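Cellulase (Uncultured bacterium, PDB 6XSO) probably hydrolyses internal beta-1,4-glycosidic bonds of cellulose and, as a broad-specificity GH5_4 endoglucanase, of related plant cell-wall polysaccharides such as xylan. Local coordinates at residues A[150-155]-A[212-217]; A[158-164]-A[223-227]; A[248-254]-A[292-297]. One frame throughout, in Å; residues are numbered along the deposited sequence.

Interaction 1: A[150-155]-A[212-217]; sequences YEYLWR and SFVNAV
F213 drives one edge of its ring into the indole face of W154, an edge-to-face pair with planes at 68° and F213 CD1 only 3.5 Å from W154 CE2. The phenyl ring reaches this face with CG anti to the backbone N (chi1 161°), and its CE1 continues the contact across the six-membered ring of the indole. Beside it, CG2 of V217 lies 3.9 Å from W154 CE3. Y150 comes from the turn before W154: its hydroxyl OH sits 3.4 Å from F213 CB, while the CD1 side of its ring meets S212 CB near the ring plane. S172 O receives hydrogen bonds from both Y150 OH and W154 NE1, so both polar atoms of this buried aromatic cluster share one main-chain acceptor. Helices 140-161 and 196-219 are neighbours in the outer layer of a TIM barrel, and their segments cross at -43° with axes 8.3 Å apart; the side chains of F213 and V217 also pack on strands 168-171 and 229-232. A216, a small residue facing the partner helix, lets the backbones come close: its CB touches E151 O at 3.6 Å. Toward solvent the packing gives way to polar contacts. The extended E151 side chain brings OE2 to S212 OG at 2.7 Å, the serine donating to the anti lone pair of the carboxylate. A water donates to the same OE2 and accepts from N215 ND2, bridging residues whose side chains do not touch directly. Exposed R155 lends mainly its CG, 4.0 Å from A216 CB.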
loop_
_atom_site.group_PDB
_atom_site.type_symbol
_atom_site.label_atom_id
_atom_site.label_comp_id
_atom_site.label_asym_id
_atom_site.label_seq_id
_atom_site.Cartn_x
_atom_site.Cartn_y
_atom_site.Cartn_z
ATOM N N TYR A 150 -18.276 -1.240 -3.743
ATOM C CA TYR A 150 -17.006 -0.706 -3.264
ATOM C C TYR A 150 -17.211 0.319 -2.156
ATOM O O TYR A 150 -16.519 0.282 -1.130
ATOM C CB TYR A 150 -16.248 -0.094 -4.446
ATOM C CG TYR A 150 -14.954 0.572 -4.080
ATOM C CD1 TYR A 150 -14.874 1.951 -3.928
ATOM C CD2 TYR A 150 -13.795 -0.166 -3.935
ATOM C CE1 TYR A 150 -13.682 2.569 -3.608
ATOM C CE2 TYR A 150 -12.612 0.451 -3.600
ATOM C CZ TYR A 150 -12.568 1.811 -3.448
ATOM O OH TYR A 150 -11.408 2.468 -3.129
ATOM N N GLU A 151 -18.158 1.241 -2.338
ATOM C CA GLU A 151 -18.486 2.186 -1.274
ATOM C C GLU A 151 -18.977 1.461 -0.022
ATOM O O GLU A 151 -18.602 1.833 1.094
ATOM C CB GLU A 151 -19.494 3.236 -1.763
ATOM C CG GLU A 151 -18.893 4.199 -2.785
ATOM C CD GLU A 151 -19.778 5.390 -3.139
ATOM O OE1 GLU A 151 -20.781 5.654 -2.450
ATOM O OE2 GLU A 151 -19.451 6.086 -4.129
ATOM N N TYR A 152 -19.806 0.420 -0.181
ATOM C CA TYR A 152 -20.284 -0.319 0.990
ATOM C C TYR A 152 -19.135 -1.002 1.719
ATOM O O TYR A 152 -19.097 -1.019 2.962
ATOM C CB TYR A 152 -21.358 -1.329 0.562
ATOM C CG TYR A 152 -21.933 -2.239 1.635
ATOM C CD1 TYR A 152 -22.264 -3.540 1.329
ATOM C CD2 TYR A 152 -22.146 -1.793 2.933
ATOM C CE1 TYR A 152 -22.802 -4.384 2.271
ATOM C CE2 TYR A 152 -22.685 -2.639 3.899
ATOM C CZ TYR A 152 -22.995 -3.934 3.561
ATOM O OH TYR A 152 -23.561 -4.787 4.512
ATOM N N LEU A 153 -18.193 -1.577 0.970
ATOM C CA LEU A 153 -17.013 -2.169 1.600
ATOM C C LEU A 153 -16.253 -1.142 2.431
ATOM O O LEU A 153 -15.891 -1.412 3.584
ATOM C CB LEU A 153 -16.120 -2.799 0.539
ATOM C CG LEU A 153 -14.775 -3.358 0.991
ATOM C CD1 LEU A 153 -14.977 -4.396 2.062
ATOM C CD2 LEU A 153 -14.029 -3.936 -0.208
ATOM N N TRP A 154 -15.999 0.046 1.869
ATOM C CA TRP A 154 -15.268 1.060 2.619
ATOM C C TRP A 154 -16.074 1.615 3.781
ATOM O O TRP A 154 -15.492 1.930 4.827
ATOM C CB TRP A 154 -14.706 2.148 1.708
ATOM C CG TRP A 154 -13.340 1.766 1.288
ATOM C CD1 TRP A 154 -12.913 1.458 0.032
ATOM C CD2 TRP A 154 -12.213 1.597 2.156
ATOM N NE1 TRP A 154 -11.578 1.120 0.061
ATOM C CE2 TRP A 154 -11.138 1.184 1.360
ATOM C CE3 TRP A 154 -12.028 1.725 3.545
ATOM C CZ2 TRP A 154 -9.885 0.929 1.889
ATOM C CZ3 TRP A 154 -10.770 1.486 4.068
ATOM C CH2 TRP A 154 -9.724 1.078 3.237
ATOM N N ARG A 155 -17.404 1.718 3.656
ATOM C CA ARG A 155 -18.184 2.117 4.823
ATOM C C ARG A 155 -17.995 1.113 5.955
ATOM O O ARG A 155 -17.868 1.495 7.124
ATOM C CB ARG A 155 -19.664 2.274 4.477
ATOM C CG ARG A 155 -19.970 3.527 3.663
ATOM C CD ARG A 155 -21.465 3.895 3.632
ATOM N NE ARG A 155 -22.327 2.778 3.247
ATOM C CZ ARG A 155 -22.601 2.450 1.988
ATOM N NH1 ARG A 155 -22.096 3.160 0.993
ATOM N NH2 ARG A 155 -23.392 1.415 1.728
ATOM N N SER A 212 -14.985 7.754 -4.563
ATOM C CA SER A 212 -15.904 6.895 -3.837
ATOM C C SER A 212 -15.326 6.499 -2.488
ATOM O O SER A 212 -16.051 6.478 -1.491
ATOM C CB SER A 212 -16.207 5.649 -4.664
ATOM O OG SER A 212 -17.230 5.885 -5.617
ATOM N N PHE A 213 -14.031 6.162 -2.455
ATOM C CA PHE A 213 -13.345 5.798 -1.216
ATOM C C PHE A 213 -13.400 6.929 -0.215
ATOM O O PHE A 213 -13.827 6.742 0.931
ATOM C CB PHE A 213 -11.899 5.458 -1.569
ATOM C CG PHE A 213 -10.927 5.485 -0.418
ATOM C CD1 PHE A 213 -10.991 4.552 0.603
ATOM C CD2 PHE A 213 -9.900 6.416 -0.407
ATOM C CE1 PHE A 213 -10.048 4.562 1.636
ATOM C CE2 PHE A 213 -8.954 6.433 0.598
ATOM C CZ PHE A 213 -9.021 5.501 1.623
ATOM N N VAL A 214 -12.973 8.123 -0.630
ATOM C CA VAL A 214 -12.941 9.246 0.302
ATOM C C VAL A 214 -14.345 9.545 0.803
ATOM O O VAL A 214 -14.573 9.706 2.007
ATOM C CB VAL A 214 -12.277 10.469 -0.350
ATOM C CG1 VAL A 214 -12.479 11.698 0.502
ATOM C CG2 VAL A 214 -10.778 10.206 -0.546
ATOM N N ASN A 215 -15.314 9.612 -0.115
ATOM C CA ASN A 215 -16.670 9.953 0.281
ATOM C C ASN A 215 -17.250 8.917 1.235
ATOM O O ASN A 215 -17.936 9.271 2.204
ATOM C CB ASN A 215 -17.555 10.071 -0.957
ATOM C CG ASN A 215 -17.212 11.283 -1.815
ATOM O OD1 ASN A 215 -16.519 12.202 -1.377
ATOM N ND2 ASN A 215 -17.696 11.280 -3.058
ATOM N N ALA A 216 -16.993 7.634 0.978
ATOM C CA ALA A 216 -17.537 6.595 1.846
ATOM C C ALA A 216 -16.915 6.677 3.231
ATOM O O ALA A 216 -17.610 6.566 4.246
ATOM C CB ALA A 216 -17.281 5.220 1.231
ATOM N N VAL A 217 -15.604 6.899 3.288
ATOM C CA VAL A 217 -14.931 6.928 4.577
ATOM C C VAL A 217 -15.346 8.166 5.362
ATOM O O VAL A 217 -15.764 8.077 6.521
ATOM C CB VAL A 217 -13.404 6.866 4.392
ATOM C CG1 VAL A 217 -12.720 7.131 5.737
ATOM C CG2 VAL A 217 -12.964 5.542 3.820
HETATM O O HOH W 1 -19.384 8.917 -3.886
#

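Interaction 2: A[158-164]-A[223-227]; sequences AEAFKDY and NNVRR
Side chains of the loop 223-227 donate to main-chain oxygens of the last turn of helix 140-161 and of the turn after it, at the end of the TIM barrel where helices lead into strands, near the N-terminal ends of strands 168-171 and 229-232. Segment 158-164 takes in the last turn of that helix and then a type I beta turn, F161 to Y164; segment 223-227 follows helix 196-219. The N224 amide works with both ends. Its ND2 donates to A158 O at 2.9 Å, arriving above the carbonyl plane although A158 O lies close to the plane of the amide, and also bonds T220 OG1. Its OD1 takes two bonds from R227, NE at 2.8 Å and NH2 at 3.3 Å, a side-on grip with the oxygen in the guanidinium plane that fixes the rotation of that group. Held this way, R227 presents NH2 to Y164 O at 2.8 Å with an N-H...O angle of 161°; NH1 adds a weak bond to the same oxygen. Main-chain oxygens of Y164, G165 and V168, with N224 OD1, thus meet the N-H groups of this buried guanidinium. K162 crosses N224 at about a right angle, its CB 3.5 Å from ND2, and bends at chi3 to form a salt bridge with E159. Farther out, N223 ND2 gives Y164 O a weak bond, and a water accepts from ND2 at 2.9 Å while donating to D163 OD1.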
loop_
_atom_site.group_PDB
_atom_site.type_symbol
_atom_site.label_atom_id
_atom_site.label_comp_id
_atom_site.label_asym_id
_atom_site.label_seq_id
_atom_site.Cartn_x
_atom_site.Cartn_y
_atom_site.Cartn_z
ATOM N N ALA A 158 -14.415 1.469 7.380
ATOM C CA ALA A 158 -14.348 2.736 8.100
ATOM C C ALA A 158 -15.096 2.676 9.427
ATOM O O ALA A 158 -14.594 3.165 10.453
ATOM C CB ALA A 158 -14.877 3.858 7.207
ATOM N N GLU A 159 -16.288 2.075 9.439
ATOM C CA GLU A 159 -17.025 1.943 10.693
ATOM C C GLU A 159 -16.254 1.110 11.702
ATOM O O GLU A 159 -16.215 1.443 12.894
ATOM C CB GLU A 159 -18.387 1.299 10.426
ATOM C CG GLU A 159 -19.369 2.174 9.707
ATOM C CD GLU A 159 -19.881 3.326 10.560
ATOM O OE1 GLU A 159 -19.565 3.349 11.763
ATOM O OE2 GLU A 159 -20.588 4.196 10.005
ATOM N N ALA A 160 -15.656 0.003 11.258
ATOM C CA ALA A 160 -14.969 -0.881 12.194
ATOM C C ALA A 160 -13.807 -0.165 12.873
ATOM O O ALA A 160 -13.556 -0.361 14.072
ATOM C CB ALA A 160 -14.483 -2.134 11.467
ATOM N N PHE A 161 -13.101 0.683 12.131
ATOM C CA PHE A 161 -11.886 1.346 12.598
ATOM C C PHE A 161 -12.103 2.807 12.968
ATOM O O PHE A 161 -11.122 3.511 13.239
ATOM C CB PHE A 161 -10.764 1.151 11.568
ATOM C CG PHE A 161 -10.296 -0.277 11.486
ATOM C CD1 PHE A 161 -9.308 -0.734 12.328
ATOM C CD2 PHE A 161 -10.876 -1.170 10.592
ATOM C CE1 PHE A 161 -8.895 -2.058 12.296
ATOM C CE2 PHE A 161 -10.463 -2.489 10.543
ATOM C CZ PHE A 161 -9.481 -2.942 11.412
ATOM N N LYS A 162 -13.366 3.242 13.083
ATOM C CA LYS A 162 -13.673 4.657 13.276
ATOM C C LYS A 162 -13.027 5.238 14.533
ATOM O O LYS A 162 -12.571 6.386 14.510
ATOM C CB LYS A 162 -15.192 4.863 13.293
ATOM C CG LYS A 162 -15.639 6.304 13.546
ATOM C CD LYS A 162 -17.139 6.527 13.233
ATOM C CE LYS A 162 -18.036 5.592 14.004
ATOM N NZ LYS A 162 -19.465 5.691 13.540
ATOM N N ASP A 163 -12.985 4.475 15.637
ATOM C CA ASP A 163 -12.538 5.006 16.929
ATOM C C ASP A 163 -11.021 4.998 17.100
ATOM O O ASP A 163 -10.532 5.448 18.142
ATOM C CB ASP A 163 -13.200 4.218 18.094
ATOM C CG ASP A 163 -13.118 4.943 19.452
ATOM O OD1 ASP A 163 -13.359 6.172 19.482
ATOM O OD2 ASP A 163 -12.874 4.294 20.511
ATOM N N TYR A 164 -10.267 4.502 16.120
ATOM C CA TYR A 164 -8.816 4.533 16.217
ATOM C C TYR A 164 -8.311 5.946 15.958
ATOM O O TYR A 164 -8.916 6.719 15.210
ATOM C CB TYR A 164 -8.196 3.595 15.189
ATOM C CG TYR A 164 -8.310 2.148 15.573
ATOM C CD1 TYR A 164 -9.499 1.461 15.396
ATOM C CD2 TYR A 164 -7.243 1.475 16.147
ATOM C CE1 TYR A 164 -9.628 0.129 15.757
ATOM C CE2 TYR A 164 -7.358 0.131 16.521
ATOM C CZ TYR A 164 -8.546 -0.532 16.318
ATOM O OH TYR A 164 -8.709 -1.856 16.668
ATOM N N ASN A 223 -14.042 10.524 13.807
ATOM C CA ASN A 223 -12.629 10.627 13.470
ATOM C C ASN A 223 -12.376 10.438 11.984
ATOM O O ASN A 223 -11.346 10.899 11.472
ATOM C CB ASN A 223 -11.815 9.563 14.212
ATOM C CG ASN A 223 -11.649 9.876 15.697
ATOM O OD1 ASN A 223 -11.896 10.995 16.142
ATOM N ND2 ASN A 223 -11.207 8.886 16.460
ATOM N N ASN A 224 -13.269 9.747 11.284
ATOM C CA ASN A 224 -13.019 9.463 9.879
ATOM C C ASN A 224 -13.129 10.709 9.013
ATOM O O ASN A 224 -12.742 10.665 7.845
ATOM C CB ASN A 224 -13.930 8.331 9.394
ATOM C CG ASN A 224 -13.507 6.966 9.941
ATOM O OD1 ASN A 224 -12.342 6.742 10.304
ATOM N ND2 ASN A 224 -14.466 6.055 10.039
ATOM N N VAL A 225 -13.627 11.816 9.567
ATOM C CA VAL A 225 -13.610 13.084 8.847
ATOM C C VAL A 225 -12.198 13.636 8.718
ATOM O O VAL A 225 -11.908 14.393 7.779
ATOM C CB VAL A 225 -14.534 14.076 9.573
ATOM C CG1 VAL A 225 -14.404 15.457 8.972
ATOM C CG2 VAL A 225 -15.990 13.583 9.509
ATOM N N ARG A 226 -11.302 13.269 9.636
ATOM C CA ARG A 226 -9.947 13.800 9.664
ATOM C C ARG A 226 -8.874 12.734 9.500
ATOM O O ARG A 226 -7.688 13.080 9.437
ATOM C CB ARG A 226 -9.691 14.556 10.976
ATOM C CG ARG A 226 -10.607 15.740 11.225
ATOM C CD ARG A 226 -10.413 16.260 12.653
ATOM N NE ARG A 226 -10.829 15.285 13.665
ATOM C CZ ARG A 226 -10.252 15.124 14.855
ATOM N NH1 ARG A 226 -9.201 15.860 15.204
ATOM N NH2 ARG A 226 -10.716 14.211 15.700
ATOM N N ARG A 227 -9.243 11.457 9.427
ATOM C CA ARG A 227 -8.248 10.403 9.276
ATOM C C ARG A 227 -7.425 10.617 8.009
ATOM O O ARG A 227 -7.932 11.088 6.988
ATOM C CB ARG A 227 -8.933 9.031 9.239
ATOM C CG ARG A 227 -7.947 7.864 9.219
ATOM C CD ARG A 227 -8.632 6.504 9.326
ATOM N NE ARG A 227 -9.546 6.499 10.468
ATOM C CZ ARG A 227 -9.183 6.458 11.746
ATOM N NH1 ARG A 227 -7.911 6.367 12.097
ATOM N NH2 ARG A 227 -10.124 6.511 12.676
HETATM O O HOH W 2 -11.680 8.486 19.245
#

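Interaction 3: A[248-254]-A[292-297]; sequences KDPLSKL and GLNTYF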
loop_
_atom_site.group_PDB
_atom_site.type_symbol
_atom_site.label_atom_id
_atom_site.label_comp_id
_atom_site.label_asym_id
_atom_site.label_seq_id
_atom_site.Cartn_x
_atom_site.Cartn_y
_atom_site.Cartn_z
ATOM N N LYS A 248 4.269 8.989 -17.663
ATOM C CA LYS A 248 3.850 9.882 -16.591
ATOM C C LYS A 248 2.340 9.958 -16.445
ATOM O O LYS A 248 1.873 10.566 -15.480
ATOM C CB LYS A 248 4.381 11.299 -16.800
ATOM C CG LYS A 248 5.922 11.407 -16.834
ATOM C CD LYS A 248 6.523 11.137 -15.484
ATOM C CE LYS A 248 8.038 11.422 -15.475
ATOM N NZ LYS A 248 8.849 10.406 -16.219
ATOM N N ASP A 249 1.574 9.378 -17.373
ATOM C CA ASP A 249 0.120 9.519 -17.312
ATOM C C ASP A 249 -0.485 9.024 -15.995
ATOM O O ASP A 249 -1.415 9.679 -15.506
ATOM C CB ASP A 249 -0.548 8.845 -18.521
ATOM C CG ASP A 249 -0.206 9.511 -19.864
ATOM O OD1 ASP A 249 0.627 10.438 -19.931
ATOM O OD2 ASP A 249 -0.807 9.095 -20.877
ATOM N N PRO A 250 -0.048 7.914 -15.386
ATOM C CA PRO A 250 -0.599 7.548 -14.061
ATOM C C PRO A 250 -0.433 8.636 -13.014
ATOM O O PRO A 250 -1.254 8.748 -12.086
ATOM C CB PRO A 250 0.166 6.263 -13.707
ATOM C CG PRO A 250 0.450 5.656 -15.055
ATOM C CD PRO A 250 0.837 6.861 -15.918
ATOM N N LEU A 251 0.597 9.464 -13.143
ATOM C CA LEU A 251 0.787 10.558 -12.205
ATOM C C LEU A 251 -0.024 11.791 -12.600
ATOM O O LEU A 251 -0.714 12.385 -11.766
ATOM C CB LEU A 251 2.268 10.954 -12.115
ATOM C CG LEU A 251 3.324 9.877 -11.868
ATOM C CD1 LEU A 251 4.671 10.531 -11.566
ATOM C CD2 LEU A 251 2.970 8.924 -10.735
ATOM N N SER A 252 0.045 12.182 -13.869
ATOM C CA SER A 252 -0.561 13.433 -14.284
ATOM C C SER A 252 -2.063 13.335 -14.435
ATOM O O SER A 252 -2.737 14.369 -14.408
ATOM C CB SER A 252 0.026 13.894 -15.614
ATOM O OG SER A 252 -0.392 13.050 -16.676
ATOM N N LYS A 253 -2.598 12.128 -14.606
ATOM C CA LYS A 253 -4.026 11.934 -14.810
ATOM C C LYS A 253 -4.764 11.547 -13.534
ATOM O O LYS A 253 -5.974 11.280 -13.584
ATOM C CB LYS A 253 -4.260 10.876 -15.899
ATOM C CG LYS A 253 -3.628 11.177 -17.244
ATOM C CD LYS A 253 -4.306 12.279 -17.970
ATOM C CE LYS A 253 -3.656 12.456 -19.338
ATOM N NZ LYS A 253 -4.096 13.721 -19.958
ATOM N N LEU A 254 -4.076 11.516 -12.397
ATOM C CA LEU A 254 -4.726 11.286 -11.114
ATOM C C LEU A 254 -5.346 12.589 -10.634
ATOM O O LEU A 254 -4.704 13.644 -10.677
ATOM C CB LEU A 254 -3.690 10.799 -10.093
ATOM C CG LEU A 254 -4.241 10.476 -8.714
ATOM C CD1 LEU A 254 -5.266 9.341 -8.762
ATOM C CD2 LEU A 254 -3.156 10.104 -7.731
ATOM N N GLY A 292 9.824 12.770 -10.392
ATOM C CA GLY A 292 8.454 12.725 -10.884
ATOM C C GLY A 292 7.440 12.821 -9.765
ATOM O O GLY A 292 6.431 13.522 -9.885
ATOM N N LEU A 293 7.705 12.127 -8.663
ATOM C CA LEU A 293 6.826 12.208 -7.503
ATOM C C LEU A 293 6.813 13.619 -6.938
ATOM O O LEU A 293 5.760 14.109 -6.502
ATOM C CB LEU A 293 7.249 11.193 -6.444
ATOM C CG LEU A 293 7.292 9.735 -6.929
ATOM C CD1 LEU A 293 7.762 8.796 -5.834
ATOM C CD2 LEU A 293 5.922 9.288 -7.459
ATOM N N ASN A 294 7.965 14.299 -6.958
ATOM C CA ASN A 294 8.003 15.684 -6.507
ATOM C C ASN A 294 7.223 16.584 -7.453
ATOM O O ASN A 294 6.436 17.431 -7.015
ATOM C CB ASN A 294 9.447 16.146 -6.353
ATOM C CG ASN A 294 9.556 17.492 -5.689
ATOM O OD1 ASN A 294 8.902 17.771 -4.693
ATOM N ND2 ASN A 294 10.365 18.352 -6.264
ATOM N N THR A 295 7.435 16.428 -8.762
ATOM C CA THR A 295 6.769 17.293 -9.734
ATOM C C THR A 295 5.253 17.238 -9.593
ATOM O O THR A 295 4.589 18.281 -9.538
ATOM C CB THR A 295 7.190 16.885 -11.148
ATOM O OG1 THR A 295 8.564 17.226 -11.349
ATOM C CG2 THR A 295 6.360 17.606 -12.209
ATOM N N TYR A 296 4.682 16.036 -9.540
ATOM C CA TYR A 296 3.229 15.920 -9.606
ATOM C C TYR A 296 2.549 16.009 -8.250
ATOM O O TYR A 296 1.379 16.414 -8.185
ATOM C CB TYR A 296 2.835 14.632 -10.342
ATOM C CG TYR A 296 3.199 14.729 -11.797
ATOM C CD1 TYR A 296 2.375 15.402 -12.689
ATOM C CD2 TYR A 296 4.396 14.214 -12.274
ATOM C CE1 TYR A 296 2.721 15.534 -14.026
ATOM C CE2 TYR A 296 4.752 14.349 -13.622
ATOM C CZ TYR A 296 3.905 15.002 -14.486
ATOM O OH TYR A 296 4.247 15.148 -15.823
ATOM N N PHE A 297 3.248 15.654 -7.163
ATOM C CA PHE A 297 2.610 15.590 -5.851
ATOM C C PHE A 297 3.314 16.411 -4.776
ATOM O O PHE A 297 2.730 17.387 -4.283
ATOM C CB PHE A 297 2.407 14.118 -5.426
ATOM C CG PHE A 297 1.651 13.307 -6.454
ATOM C CD1 PHE A 297 0.337 13.599 -6.755
ATOM C CD2 PHE A 297 2.275 12.285 -7.150
ATOM C CE1 PHE A 297 -0.342 12.880 -7.739
ATOM C CE2 PHE A 297 1.593 11.564 -8.118
ATOM C CZ PHE A 297 0.290 11.858 -8.407
#
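L251 and Y296 meet at the centre of an apolar contact between short helix 249-252, in the connection after the fifth strand of the TIM barrel, and helix 279-298, which follows the sixth. Starting at CB, the L251 side chain first lies over one face of the Y296 ring: CB is 4.2 Å from the ring centroid and 28° off its normal, a CH-pi contact. With CG anti to the carbonyl carbon (chi1 -51°), the chain runs on toward helix 279-298 and its two methyls part there. CD1 stays with the tyrosine, 3.8 Å from Y296 CD2, and also nears G292 O at 3.9 Å. CD2 turns instead to F297, meeting the edge of that ring in its plane at 4.0 Å from CE2, and more distantly to L293 CD2. Two more residues of segment 248-254 touch Y296: S252 CB is 3.5 Å from its CE1, with S252 N over the same face as L251 CB, and K248 passes at about a right angle, its aliphatic chain near CE2 and OH while NZ goes on to bond G239 O. F297 and L293 also pack on strands 264-270 and 304-309, joining the contact to the barrel wall. At the inner end, L254 crosses the F297 side chain at roughly a right angle and sets its CD2 methyl 3.9 Å from F297 CZ.

From the N terminus, helix 140-161 carries 150-155 and, two residues on, the start of 158-164, which then runs into a turn; both wait for partners beyond strand 168-171. Helix 196-219 returns at 212-217 to close interaction 1, and the loop after it, 223-227, closes interaction 2 just before strand 229-232. Their segments alternate, so the two closures cross, and they touch where V217 packs on A158 and N224. Together they tie the helices following the third and fourth barrel strands, and the connections that lead from them to the next strands. Interaction 3 opens later, at 248-254, and closes at 292-297 across strand 264-270; its centre is about 24 Å from that of interaction 1.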